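Local coordinates for protein glutaminase 1 (Escherichia coli, PDB 1U60) that catalyses the hydrolysis of L-glutamine to L-glutamate and ammonium, as a member of the glutaminase family that assembles as a homotetramer, at residues Gly81-Ala84 with Val85-Ile89; Glu156-Gln159 with Ser160-Thr164; Gly216-Pro219 with Leu220-Lys223; Val296-Val299 with Ala300-Gly304. All coordinates share one frame; numbering follows the deposited sequence.

Interaction 1. Residues Gly81-Ala84 with Val85-Ile89; sequences GPQA and VQDKI. With EDO (1,2-ethanediol), chain G.
Gln83 and Asp87, one helical turn apart, join their side chains through a single amide-to-carboxylate hydrogen bond, from Gln83 NE2 to Asp87 OD1 at 3.0 Å. The bond is somewhat bent. Its acceptor lies close to the plane of the glutamine amide, yet the donor reaches OD1 from above the carboxylate plane, and the two flat groups are turned 37° against each other. Gln83 CG stands anti to its own backbone nitrogen (chi1 -172°), and a bend at chi2 then brings the amide round over the next turn. Asp87 CB lies 3.5 Å from Gln83 O, the carbonyl that also accepts the backbone bond of Asp87. Lys88 hugs the helix in a similar way: its CG passes 3.1 Å from Ala84 O before a bend at chi2 sends the chain away. The ammonium then makes two weak bonds to an ethanediol molecule, probably from the crystallisation liquor, with Lys88 NZ 3.0 Å from its O2. On a different side of the helix Val85 places CG2 3.5 Å from Gly81 O and packs against Leu73 and Leu77 of helix 68-80. The extended Gln86 instead crosses to the second subunit: its NE2 is hydrogen-bonded to Asp249 of the second subunit and its OE1 weakly to Arg253 of that subunit. The whole is an amphipathic short helix, entered through Gly81 at its N-cap, with an i to i+4 pair on its more exposed side, next to and partly within the subunit interface.

Interaction 2. Residues Glu156-Gln159 with Ser160-Thr164; sequences EVNQ and SEQTT
The side-chain amides of Asn158 and Gln162 meet at a steep angle, their planes 72° apart, on one side of the last turns of the alpha-helix 155-162. Neither amide stacks on the other. The orientation of the Asn158 amide is doubtful, so the firmer statement concerns carbon: Asn158 CG lies 3.8 Å from Gln162 CG. Gln162 is bent at chi2 after CG has settled beside the backbone N (chi1 -74°), which folds the chain back along the helix and leaves CG 3.0 Å from Asn158 O. Its NE2 is bound outside the turn by the carbonyl of Asp190, in helix 185-195, and this partner probably fixes how the amide is rotated. Val157 and Glu161 extend alongside one another in the same direction, with Val157 CG1 3.9 Å from Glu161 CG. The carboxylate beyond belongs to a residue predicted to bind substrate, and its OE2 is hydrogen-bonded to Tyr29. Thus the helix carries a probable pocket residue on the same side as a valine that packs on Phe32 and Ser197. Toward the N-terminal end of the contact one water donates to Glu156 O and also bonds with Ser160 OG. At the C-terminal end, two threonine hydroxyls turn back to carbonyls four residues earlier. Thr164 OG1 donates to Ser160 O at 2.8 Å. Thr163 OG1, lodged between its backbone N and carbonyl carbon (chi1 55°), donates to Gln159 O at 2.8 Å, the same oxygen to which Thr163 N gives only a weak bond.

Interaction 3. Residues Gly216-Pro219 with Leu220-Lys223; sequences GVNP and LTHK
A two-stranded antiparallel hairpin, strands 217-218 and 223-224, turns here through an Asx turn and a G1 beta bulge, both built on Asn218. Its side-chain oxygen closes the Asx turn: Asn218 OD1 accepts from Leu220 N at 2.8 Å, in the carbonyl plane and nearly straight on. A second donor, Thr221 N, reaches Asn218 OD1 at 3.2 Å from well above that plane. The amide is placed for this by a first torsion with CG anti to the backbone nitrogen (chi1 -179°). Its ND2 faces elsewhere and is bound by the carbonyl of Gln145, so the buried group is satisfied at both ends. At the bulge His222 and Lys223 both face Asn218, and both of their backbone N-H groups give weak bonds to Asn218 O. His222 has the positive phi usual at the first position of a G1 bulge. Asn218 and Lys223 form the antiparallel hydrogen-bonded pair: Asn218 N donates to Lys223 O at 2.9 Å, and Val217 CA adds a CA-H...O contact of 3.4 Å to Lys223 O. Pro219 packs on Ala210 of helix 202-213, while Pro219 O lies over one face of the His222 ring, offset toward the rim and 3.7 Å from His222 NE2.

Interaction 4. Residues Val296-Val299 with Ala300-Gly304; sequences VASV and AKQLG
Ser298 and Gln302 are joined through the backbone and through the Gln302 amide, which reaches both the serine hydroxyl and, weakly, the carbonyl. Gln302 N donates to Ser298 O at 2.8 Å, almost in line with the carbonyl. Beside this link Gln302 NE2 donates to Ser298 OG at 2.9 Å, with the hydroxyl tilted 26° out of the glutamine amide plane. NE2 is also hydrogen-bonded to the carbonyl of Ala10 in helix 4-18, which ties the amide to the neighbouring helix as well as to its own. Next to these two bonds its long approach to Ser298 O is a weak, secondary share. With OG anti to the backbone nitrogen (chi1 177°), the Ser298 hydroxyl comes within reach of the Gln302 amide. These pairs sit on the final turns of helix 290-303, which ends in a Schellman motif: Gly304 has positive phi and two bonds run back into the last turn, one of them the weak bond from Gly304 N to Lys301 O. Inside the turns the regular pattern holds, Ala300 N to Val296 O, Lys301 N to Ala297 O at 2.8 Å, and Leu303 N to Val299 O at 3.0 Å. Val299 and Leu303 lie alongside each other on the apolar side, Val299 CG1 3.9 Å from Leu303 CD1. Both reach strand 42-47 at Ile45, while Val299 also packs on Ile276 and Leu303 on Met274, in the adjoining strand 274-279.

Overall arrangement
All four contacts are local turns strung in series along one chain, and none touches another. Interaction 2 is the one that reaches the predicted substrate site: it holds Glu161, whose side chain is about 6 Å from those of Asn168 and Val262. Interaction 1 stands farther off, with the Ile89 side chain about 11 Å from those of Asn117 and Tyr192, and instead faces the second subunit. Interactions 3 and 4 lie away from the site. Their centres, about 24 Å apart, are the closest pair, whereas the centres of interactions 2 and 4 are about 36 Å apart, on opposite sides of the chain's centre. The recurring device is a side chain bonding within its own turn.

Interaction 1. Residues Gly81-Ala84 with Val85-Ile89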
loop_
_atom_site.group_PDB
_atom_site.type_symbol
_atom_site.label_atom_id
_atom_site.label_comp_id
_atom_site.label_asym_id
_atom_site.label_seq_id
_atom_site.Cartn_x
_atom_site.Cartn_y
_atom_site.Cartn_z
ATOM N N GLY A 81 1.088 14.001 16.414
ATOM C CA GLY A 81 1.766 12.712 16.441
ATOM C C GLY A 81 1.003 11.643 15.676
ATOM O O GLY A 81 -0.165 11.859 15.331
ATOM N N PRO A 82 1.632 10.506 15.417
ATOM C CA PRO A 82 1.015 9.492 14.558
ATOM C C PRO A 82 -0.202 8.805 15.109
ATOM O O PRO A 82 -1.109 8.452 14.324
ATOM C CB PRO A 82 2.153 8.478 14.304
ATOM C CG PRO A 82 3.116 8.729 15.463
ATOM C CD PRO A 82 3.038 10.155 15.727
ATOM N N GLN A 83 -0.258 8.593 16.429
ATOM C CA GLN A 83 -1.444 7.938 16.979
ATOM C C GLN A 83 -2.694 8.783 16.758
ATOM O O GLN A 83 -3.728 8.280 16.340
ATOM C CB GLN A 83 -1.290 7.568 18.484
ATOM C CG GLN A 83 -2.468 6.723 18.964
ATOM C CD GLN A 83 -2.508 5.365 18.281
ATOM O OE1 GLN A 83 -1.543 4.616 18.349
ATOM N NE2 GLN A 83 -3.590 5.076 17.580
ATOM N N ALA A 84 -2.600 10.093 17.005
ATOM C CA ALA A 84 -3.699 10.979 16.792
ATOM C C ALA A 84 -4.134 11.048 15.352
ATOM O O ALA A 84 -5.320 11.147 15.082
ATOM C CB ALA A 84 -3.331 12.392 17.325
ATOM N N VAL A 85 -3.182 11.078 14.416
ATOM C CA VAL A 85 -3.533 11.090 13.035
ATOM C C VAL A 85 -4.270 9.794 12.655
ATOM O O VAL A 85 -5.268 9.829 11.957
ATOM C CB VAL A 85 -2.299 11.338 12.146
ATOM C CG1 VAL A 85 -2.631 11.082 10.665
ATOM C CG2 VAL A 85 -1.816 12.784 12.334
ATOM N N GLN A 86 -3.824 8.670 13.174
ATOM C CA GLN A 86 -4.455 7.365 12.835
ATOM C C GLN A 86 -5.901 7.290 13.412
ATOM O O GLN A 86 -6.832 6.800 12.743
ATOM C CB GLN A 86 -3.595 6.215 13.352
ATOM C CG GLN A 86 -4.041 4.890 12.771
ATOM C CD GLN A 86 -3.173 3.727 13.233
ATOM O OE1 GLN A 86 -2.318 3.889 14.121
ATOM N NE2 GLN A 86 -3.338 2.565 12.570
ATOM N N ASP A 87 -6.087 7.794 14.630
ATOM C CA ASP A 87 -7.370 7.801 15.306
ATOM C C ASP A 87 -8.370 8.799 14.695
ATOM O O ASP A 87 -9.567 8.486 14.513
ATOM C CB ASP A 87 -7.169 8.214 16.769
ATOM C CG ASP A 87 -6.481 7.141 17.613
ATOM O OD1 ASP A 87 -6.391 5.960 17.198
ATOM O OD2 ASP A 87 -5.993 7.420 18.719
ATOM N N LYS A 88 -7.892 10.012 14.409
ATOM C CA LYS A 88 -8.754 11.114 13.976
ATOM C C LYS A 88 -8.952 11.226 12.456
ATOM O O LYS A 88 -9.909 11.844 12.017
ATOM C CB LYS A 88 -8.201 12.431 14.538
ATOM C CG LYS A 88 -8.016 12.416 16.057
ATOM C CD LYS A 88 -9.340 12.207 16.767
ATOM C CE LYS A 88 -9.185 12.458 18.293
ATOM N NZ LYS A 88 -10.422 12.065 19.096
ATOM N N ILE A 89 -8.073 10.605 11.661
ATOM C CA ILE A 89 -8.115 10.696 10.209
ATOM C C ILE A 89 -8.142 9.286 9.649
ATOM O O ILE A 89 -9.088 8.948 8.946
ATOM C CB ILE A 89 -6.922 11.478 9.607
ATOM C CG1 ILE A 89 -6.679 12.802 10.345
ATOM C CG2 ILE A 89 -7.145 11.725 8.105
ATOM C CD1 ILE A 89 -7.808 13.817 10.154
HETATM C C1 EDO G . -9.559 8.710 19.538
HETATM O O1 EDO G . -10.595 8.906 18.580
HETATM C C2 EDO G . -9.901 9.356 20.863
HETATM O O2 EDO G . -8.970 10.373 21.173
#

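Interaction 2. Residues Glu156-Gln159 with Ser160-Thr164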
loop_
_atom_site.group_PDB
_atom_site.type_symbol
_atom_site.label_atom_id
_atom_site.label_comp_id
_atom_site.label_asym_id
_atom_site.label_seq_id
_atom_site.Cartn_x
_atom_site.Cartn_y
_atom_site.Cartn_z
ATOM N N GLU A 156 -5.239 33.965 -8.498
ATOM C CA GLU A 156 -6.147 33.545 -9.546
ATOM C C GLU A 156 -6.673 32.143 -9.289
ATOM O O GLU A 156 -7.896 31.914 -9.344
ATOM C CB GLU A 156 -5.496 33.603 -10.924
ATOM C CG GLU A 156 -6.482 33.173 -12.008
ATOM C CD GLU A 156 -5.959 33.306 -13.424
ATOM O OE1 GLU A 156 -4.770 33.637 -13.622
ATOM O OE2 GLU A 156 -6.766 32.986 -14.316
ATOM N N VAL A 157 -5.771 31.209 -8.974
ATOM C CA VAL A 157 -6.216 29.817 -8.737
ATOM C C VAL A 157 -7.107 29.765 -7.506
ATOM O O VAL A 157 -8.155 29.118 -7.533
ATOM C CB VAL A 157 -5.046 28.860 -8.551
ATOM C CG1 VAL A 157 -5.524 27.463 -8.111
ATOM C CG2 VAL A 157 -4.245 28.775 -9.840
ATOM N N ASN A 158 -6.669 30.389 -6.420
ATOM C CA ASN A 158 -7.431 30.431 -5.159
ATOM C C ASN A 158 -8.835 31.035 -5.365
ATOM O O ASN A 158 -9.826 30.462 -4.940
ATOM C CB ASN A 158 -6.670 31.197 -4.069
ATOM C CG ASN A 158 -7.408 31.240 -2.776
ATOM O OD1 ASN A 158 -7.795 32.317 -2.298
ATOM N ND2 ASN A 158 -7.655 30.099 -2.225
ATOM N N GLN A 159 -8.924 32.174 -6.043
ATOM C CA GLN A 159 -10.252 32.760 -6.296
ATOM C C GLN A 159 -11.179 31.830 -7.101
ATOM O O GLN A 159 -12.384 31.714 -6.780
ATOM C CB GLN A 159 -10.121 34.153 -6.949
ATOM C CG GLN A 159 -11.248 35.130 -6.538
ATOM C CD GLN A 159 -11.195 35.480 -5.027
ATOM O OE1 GLN A 159 -10.321 36.256 -4.577
ATOM N NE2 GLN A 159 -12.104 34.897 -4.252
ATOM N N SER A 160 -10.635 31.146 -8.105
ATOM C CA SER A 160 -11.385 30.198 -8.900
ATOM C C SER A 160 -11.830 28.975 -8.108
ATOM O O SER A 160 -12.984 28.527 -8.190
ATOM C CB SER A 160 -10.558 29.740 -10.115
ATOM O OG SER A 160 -10.430 30.796 -11.032
ATOM N N GLU A 161 -10.899 28.421 -7.337
ATOM C CA GLU A 161 -11.197 27.247 -6.506
ATOM C C GLU A 161 -12.221 27.567 -5.419
ATOM O O GLU A 161 -13.092 26.748 -5.145
ATOM C CB GLU A 161 -9.907 26.737 -5.868
ATOM C CG GLU A 161 -8.941 26.094 -6.889
ATOM C CD GLU A 161 -9.270 24.655 -7.206
ATOM O OE1 GLU A 161 -10.331 24.166 -6.741
ATOM O OE2 GLU A 161 -8.510 23.996 -7.974
ATOM N N GLN A 162 -12.097 28.753 -4.802
ATOM C CA GLN A 162 -12.905 29.153 -3.654
ATOM C C GLN A 162 -14.364 29.335 -4.082
ATOM O O GLN A 162 -15.277 29.277 -3.233
ATOM C CB GLN A 162 -12.414 30.490 -3.050
ATOM C CG GLN A 162 -11.101 30.502 -2.224
ATOM C CD GLN A 162 -11.140 29.798 -0.870
ATOM O OE1 GLN A 162 -12.205 29.538 -0.288
ATOM N NE2 GLN A 162 -9.968 29.533 -0.345
ATOM N N THR A 163 -14.554 29.634 -5.377
ATOM C CA THR A 163 -15.897 29.945 -5.880
ATOM C C THR A 163 -16.506 28.813 -6.659
ATOM O O THR A 163 -17.628 28.947 -7.176
ATOM C CB THR A 163 -15.887 31.226 -6.715
ATOM O OG1 THR A 163 -14.931 31.123 -7.766
ATOM C CG2 THR A 163 -15.448 32.393 -5.910
ATOM N N THR A 164 -15.802 27.685 -6.722
ATOM C CA THR A 164 -16.321 26.457 -7.322
ATOM C C THR A 164 -16.295 25.191 -6.463
ATOM O O THR A 164 -16.559 24.088 -6.978
ATOM C CB THR A 164 -15.555 26.121 -8.620
ATOM O OG1 THR A 164 -14.144 26.012 -8.346
ATOM C CG2 THR A 164 -15.739 27.229 -9.670
HETATM O O HOH W 1 -9.682 33.771 -10.608
#

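Interaction 3. Residues Gly216-Pro219 with Leu220-Lys223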
loop_
_atom_site.group_PDB
_atom_site.type_symbol
_atom_site.label_atom_id
_atom_site.label_comp_id
_atom_site.label_asym_id
_atom_site.label_seq_id
_atom_site.Cartn_x
_atom_site.Cartn_y
_atom_site.Cartn_z
ATOM N N GLY A 216 13.413 13.824 6.519
ATOM C CA GLY A 216 12.849 15.033 7.062
ATOM C C GLY A 216 13.758 16.239 6.965
ATOM O O GLY A 216 13.398 17.304 7.460
ATOM N N VAL A 217 14.915 16.060 6.342
ATOM C CA VAL A 217 15.894 17.140 6.134
ATOM C C VAL A 217 15.843 17.596 4.687
ATOM O O VAL A 217 16.059 16.792 3.785
ATOM C CB VAL A 217 17.346 16.677 6.450
ATOM C CG1 VAL A 217 18.377 17.766 6.194
ATOM C CG2 VAL A 217 17.480 16.235 7.920
ATOM N N ASN A 218 15.551 18.863 4.479
ATOM C CA ASN A 218 15.586 19.463 3.132
ATOM C C ASN A 218 17.055 19.596 2.697
ATOM O O ASN A 218 17.833 20.325 3.338
ATOM C CB ASN A 218 14.868 20.826 3.108
ATOM C CG ASN A 218 14.878 21.442 1.709
ATOM O OD1 ASN A 218 15.874 21.336 0.974
ATOM N ND2 ASN A 218 13.779 22.101 1.330
ATOM N N PRO A 219 17.475 18.819 1.696
ATOM C CA PRO A 219 18.907 18.770 1.350
ATOM C C PRO A 219 19.395 20.026 0.618
ATOM O O PRO A 219 20.606 20.167 0.413
ATOM C CB PRO A 219 19.023 17.489 0.507
ATOM C CG PRO A 219 17.672 17.389 -0.213
ATOM C CD PRO A 219 16.671 17.952 0.793
ATOM N N LEU A 220 18.497 20.935 0.211
ATOM C CA LEU A 220 18.911 22.156 -0.472
ATOM C C LEU A 220 19.095 23.304 0.507
ATOM O O LEU A 220 19.953 24.150 0.302
ATOM C CB LEU A 220 17.935 22.572 -1.575
ATOM C CG LEU A 220 17.753 21.511 -2.669
ATOM C CD1 LEU A 220 16.839 22.048 -3.771
ATOM C CD2 LEU A 220 19.049 20.935 -3.260
ATOM N N THR A 221 18.287 23.324 1.569
ATOM C CA THR A 221 18.374 24.361 2.585
ATOM C C THR A 221 19.126 23.823 3.806
ATOM O O THR A 221 19.320 24.583 4.734
ATOM C CB THR A 221 16.973 24.834 3.034
ATOM O OG1 THR A 221 16.200 23.707 3.497
ATOM C CG2 THR A 221 16.177 25.377 1.864
ATOM N N HIS A 222 19.461 22.522 3.828
ATOM C CA HIS A 222 20.233 21.893 4.927
ATOM C C HIS A 222 19.541 22.178 6.246
ATOM O O HIS A 222 20.158 22.717 7.199
ATOM C CB HIS A 222 21.695 22.420 4.986
ATOM C CG HIS A 222 22.380 22.436 3.655
ATOM N ND1 HIS A 222 22.376 23.536 2.826
ATOM C CD2 HIS A 222 23.081 21.479 2.998
ATOM C CE1 HIS A 222 23.016 23.245 1.704
ATOM N NE2 HIS A 222 23.466 22.011 1.791
ATOM N N LYS A 223 18.264 21.862 6.291
ATOM C CA LYS A 223 17.420 22.172 7.448
ATOM C C LYS A 223 16.512 20.993 7.757
ATOM O O LYS A 223 15.830 20.483 6.849
ATOM C CB LYS A 223 16.544 23.374 7.173
ATOM C CG LYS A 223 15.774 23.903 8.409
ATOM C CD LYS A 223 15.464 25.407 8.269
ATOM C CE LYS A 223 15.030 25.978 9.603
ATOM N NZ LYS A 223 13.873 26.923 9.489
#

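Interaction 4. Residues Val296-Val299 with Ala300-Gly304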
loop_
_atom_site.group_PDB
_atom_site.type_symbol
_atom_site.label_atom_id
_atom_site.label_comp_id
_atom_site.label_asym_id
_atom_site.label_seq_id
_atom_site.Cartn_x
_atom_site.Cartn_y
_atom_site.Cartn_z
ATOM N N VAL A 296 8.306 9.522 -14.295
ATOM C CA VAL A 296 8.775 9.114 -12.969
ATOM C C VAL A 296 9.056 7.609 -12.927
ATOM O O VAL A 296 10.111 7.192 -12.418
ATOM C CB VAL A 296 7.778 9.504 -11.876
ATOM C CG1 VAL A 296 8.137 8.843 -10.568
ATOM C CG2 VAL A 296 7.723 11.078 -11.692
ATOM N N ALA A 297 8.123 6.806 -13.444
ATOM C CA ALA A 297 8.333 5.365 -13.507
ATOM C C ALA A 297 9.601 5.021 -14.269
ATOM O O ALA A 297 10.356 4.132 -13.900
ATOM C CB ALA A 297 7.115 4.682 -14.145
ATOM N N SER A 298 9.837 5.738 -15.377
ATOM C CA SER A 298 11.025 5.488 -16.184
ATOM C C SER A 298 12.328 5.724 -15.406
ATOM O O SER A 298 13.224 4.898 -15.394
ATOM C CB SER A 298 11.004 6.357 -17.440
ATOM O OG SER A 298 12.222 6.137 -18.169
ATOM N N VAL A 299 12.429 6.851 -14.693
ATOM C CA VAL A 299 13.608 7.132 -13.920
ATOM C C VAL A 299 13.823 6.015 -12.885
ATOM O O VAL A 299 14.938 5.480 -12.731
ATOM C CB VAL A 299 13.506 8.517 -13.243
ATOM C CG1 VAL A 299 14.698 8.776 -12.246
ATOM C CG2 VAL A 299 13.465 9.645 -14.281
ATOM N N ALA A 300 12.737 5.657 -12.182
ATOM C CA ALA A 300 12.836 4.696 -11.116
ATOM C C ALA A 300 13.256 3.336 -11.706
ATOM O O ALA A 300 14.085 2.623 -11.116
ATOM C CB ALA A 300 11.512 4.568 -10.360
ATOM N N LYS A 301 12.733 2.999 -12.875
ATOM C CA LYS A 301 13.039 1.700 -13.492
ATOM C C LYS A 301 14.492 1.675 -13.979
ATOM O O LYS A 301 15.212 0.686 -13.822
ATOM C CB LYS A 301 12.133 1.452 -14.673
ATOM C CG LYS A 301 12.348 0.099 -15.339
ATOM C CD LYS A 301 11.143 -0.325 -16.171
ATOM C CE LYS A 301 11.344 -1.719 -16.774
ATOM N NZ LYS A 301 11.318 -1.663 -18.261
ATOM N N GLN A 302 14.921 2.763 -14.586
ATOM C CA GLN A 302 16.292 2.866 -15.100
ATOM C C GLN A 302 17.308 2.793 -13.959
ATOM O O GLN A 302 18.376 2.223 -14.145
ATOM C CB GLN A 302 16.513 4.168 -15.850
ATOM C CG GLN A 302 15.868 4.306 -17.229
ATOM C CD GLN A 302 16.130 5.697 -17.808
ATOM O OE1 GLN A 302 17.272 5.994 -18.211
ATOM N NE2 GLN A 302 15.110 6.578 -17.765
ATOM N N LEU A 303 16.985 3.355 -12.783
ATOM C CA LEU A 303 17.933 3.408 -11.678
ATOM C C LEU A 303 17.768 2.225 -10.714
ATOM O O LEU A 303 18.561 2.098 -9.766
ATOM C CB LEU A 303 17.819 4.758 -10.934
ATOM C CG LEU A 303 18.147 6.009 -11.738
ATOM C CD1 LEU A 303 17.977 7.273 -10.882
ATOM C CD2 LEU A 303 19.546 5.924 -12.360
ATOM N N GLY A 304 16.766 1.368 -10.959
ATOM C CA GLY A 304 16.548 0.138 -10.199
ATOM C C GLY A 304 15.940 0.342 -8.797
ATOM O O GLY A 304 16.231 -0.433 -7.890
#